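Local structure of exodeoxyribonuclease III (Archaeoglobus fulgidus, 2VOA) at residues Pro21-Asn26 / Ala46-Ile51. The protein probably acts as a metal-dependent AP endonuclease of the exonuclease III family, cutting DNA at abasic sites during repair. The protein carries 1 engineered substitution. Numbering follows the deposited sequence. Where two conformers were deposited one is given.
Sequences PWLKEN and ADFHRI
Phe48 and Ile51 meet Leu23 and Lys24 where two helices, 16-26 and 45-49, lie side by side on the mixed sheet of one half of the DNase I-like fold of the AP endonuclease family. The contact is apolar and has no hydrogen bond between the segments. Along residues 46-51, Phe48 comes first and is buried. The CD2–CE2 side of its ring reaches a delta methyl of Leu23, with CE2 3.7 Å from Leu23 CD1. These two side chains cross at about a right angle. The same ring also touches Val19 and Ile20 of helix 16-26 and Met33 of strand 30-34, so it lies between that helix and that strand. Leu23 touches Leu31 of the same strand, which gives helix 16-26 its own contact with the sheet. Ile51 follows in the loop, its N bonded to Phe48 O (3.2 Å), and its two branches divide between two partners. With chi1 at 60°, CG1 sits between the backbone N and the carbonyl carbon and carries CD1 to the flank of Leu23. The other branch, CG2, packs against the bent chain of the exposed Lys24, which crosses it at a slant; CG2 is 3.9 Å from Lys24 CG and 3.7 Å from Lys24 CE. Cutting Ile51 back to an alanine removes both branches and is likely to open a gap beside Leu23 and leave the Lys24 chain freer to turn. On the Leu23 side the approach is closest at the beta carbon, where Ile51 CD1 lies 3.6 Å from Leu23 CB.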
loop_
_atom_site.group_PDB
_atom_site.type_symbol
_atom_site.label_atom_id
_atom_site.label_comp_id
_atom_site.label_asym_id
_atom_site.label_seq_id
_atom_site.Cartn_x
_atom_site.Cartn_y
_atom_site.Cartn_z
ATOM N N PRO A 21 9.050 11.999 9.081
ATOM C CA PRO A 21 8.392 13.160 9.732
ATOM C C PRO A 21 8.484 13.131 11.276
ATOM O O PRO A 21 8.595 14.193 11.928
ATOM C CB PRO A 21 6.931 13.019 9.289
ATOM C CG PRO A 21 7.014 12.282 7.973
ATOM C CD PRO A 21 8.113 11.278 8.191
ATOM N N TRP A 22 8.445 11.932 11.857
ATOM C CA TRP A 22 8.520 11.824 13.309
ATOM C C TRP A 22 9.897 12.326 13.795
ATOM O O TRP A 22 9.973 13.057 14.780
ATOM C CB TRP A 22 8.212 10.393 13.775
ATOM C CG TRP A 22 8.068 10.286 15.268
ATOM C CD1 TRP A 22 6.915 10.430 15.999
ATOM C CD2 TRP A 22 9.113 10.050 16.204
ATOM N NE1 TRP A 22 7.187 10.300 17.346
ATOM C CE2 TRP A 22 8.525 10.039 17.499
ATOM C CE3 TRP A 22 10.491 9.818 16.081
ATOM C CZ2 TRP A 22 9.281 9.816 18.669
ATOM C CZ3 TRP A 22 11.245 9.589 17.249
ATOM C CH2 TRP A 22 10.632 9.612 18.522
ATOM N N LEU A 23 10.970 11.954 13.087
ATOM C CA LEU A 23 12.325 12.438 13.421
ATOM C C LEU A 23 12.435 13.957 13.248
ATOM O O LEU A 23 13.034 14.652 14.072
ATOM C CB LEU A 23 13.407 11.729 12.593
ATOM C CG LEU A 23 13.736 10.289 13.007
ATOM C CD1 LEU A 23 14.565 9.607 11.947
ATOM C CD2 LEU A 23 14.450 10.252 14.353
ATOM N N LYS A 24 11.848 14.480 12.179
ATOM C CA LYS A 24 11.852 15.927 11.963
ATOM C C LYS A 24 11.157 16.684 13.102
ATOM O O LYS A 24 11.616 17.747 13.511
ATOM C CB LYS A 24 11.238 16.260 10.600
ATOM C CG LYS A 24 12.265 16.224 9.475
ATOM C CD LYS A 24 11.901 17.192 8.349
ATOM C CE LYS A 24 13.153 17.886 7.755
ATOM N NZ LYS A 24 13.015 18.232 6.291
ATOM N N GLU A 25 10.073 16.115 13.628
ATOM C CA GLU A 25 9.254 16.774 14.652
ATOM C C GLU A 25 9.903 16.676 16.022
ATOM O O GLU A 25 9.992 17.677 16.743
ATOM C CB GLU A 25 7.845 16.169 14.696
ATOM C CG GLU A 25 6.933 16.639 15.856
ATOM C CD GLU A 25 6.565 18.135 15.823
ATOM O OE1 GLU A 25 6.518 18.744 14.738
ATOM O OE2 GLU A 25 6.292 18.708 16.905
ATOM N N ASN A 26 10.367 15.473 16.348
ATOM C CA ASN A 26 10.799 15.125 17.699
ATOM C C ASN A 26 12.299 15.277 17.929
ATOM O O ASN A 26 12.753 15.439 19.074
ATOM C CB ASN A 26 10.317 13.710 18.033
ATOM C CG ASN A 26 8.807 13.661 18.231
ATOM O OD1 ASN A 26 8.307 13.971 19.329
ATOM N ND2 ASN A 26 8.072 13.318 17.165
ATOM N N ALA A 46 19.461 6.839 2.620
ATOM C CA ALA A 46 19.413 8.190 2.053
ATOM C C ALA A 46 18.290 9.012 2.682
ATOM O O ALA A 46 18.461 10.203 2.933
ATOM C CB ALA A 46 19.260 8.123 0.541
ATOM N N ASP A 47 17.164 8.356 2.983
ATOM C CA ASP A 47 16.001 9.029 3.571
ATOM C C ASP A 47 16.349 9.631 4.938
ATOM O O ASP A 47 15.792 10.656 5.332
ATOM C CB ASP A 47 14.825 8.055 3.725
ATOM C CG ASP A 47 14.291 7.569 2.405
ATOM O OD1 ASP A 47 13.180 8.004 2.030
ATOM O OD2 ASP A 47 14.978 6.765 1.731
ATOM N N PHE A 48 17.263 8.979 5.654
ATOM C CA PHE A 48 17.731 9.475 6.958
ATOM C C PHE A 48 18.770 10.572 6.787
ATOM O O PHE A 48 18.717 11.587 7.475
ATOM C CB PHE A 48 18.309 8.334 7.768
ATOM C CG PHE A 48 17.272 7.377 8.261
ATOM C CD1 PHE A 48 16.848 6.310 7.457
ATOM C CD2 PHE A 48 16.721 7.539 9.524
ATOM C CE1 PHE A 48 15.875 5.405 7.932
ATOM C CE2 PHE A 48 15.744 6.657 10.002
ATOM C CZ PHE A 48 15.322 5.586 9.199
ATOM N N HIS A 49 19.722 10.353 5.885
ATOM C CA HIS A 49 20.748 11.365 5.599
ATOM C C HIS A 49 20.116 12.707 5.229
ATOM O O HIS A 49 20.583 13.768 5.656
ATOM C CB HIS A 49 21.638 10.960 4.431
ATOM C CG HIS A 49 22.512 9.780 4.694
ATOM N ND1 HIS A 49 22.635 9.187 5.930
ATOM C CD2 HIS A 49 23.353 9.111 3.869
ATOM C CE1 HIS A 49 23.477 8.172 5.844
ATOM N NE2 HIS A 49 23.929 8.107 4.604
ATOM N N ARG A 50 19.066 12.654 4.413
ATOM C CA ARG A 50 18.445 13.878 3.891
ATOM C C ARG A 50 17.810 14.767 4.983
ATOM O O ARG A 50 17.611 15.962 4.788
ATOM C CB ARG A 50 17.479 13.555 2.741
ATOM C CG ARG A 50 18.204 12.936 1.524
ATOM C CD ARG A 50 17.218 12.522 0.428
ATOM N NE ARG A 50 15.962 11.991 0.960
ATOM C CZ ARG A 50 15.157 11.152 0.312
ATOM N NH1 ARG A 50 15.472 10.719 -0.905
ATOM N NH2 ARG A 50 14.032 10.748 0.883
ATOM N N ILE A 51 17.514 14.179 6.141
ATOM C CA ILE A 51 17.026 14.954 7.282
ATOM C C ILE A 51 18.085 15.059 8.395
ATOM O O ILE A 51 17.766 15.427 9.530
ATOM C CB ILE A 51 15.654 14.428 7.810
ATOM C CG1 ILE A 51 15.741 12.962 8.274
ATOM C CG2 ILE A 51 14.584 14.592 6.731
ATOM C CD1 ILE A 51 14.762 12.632 9.365
#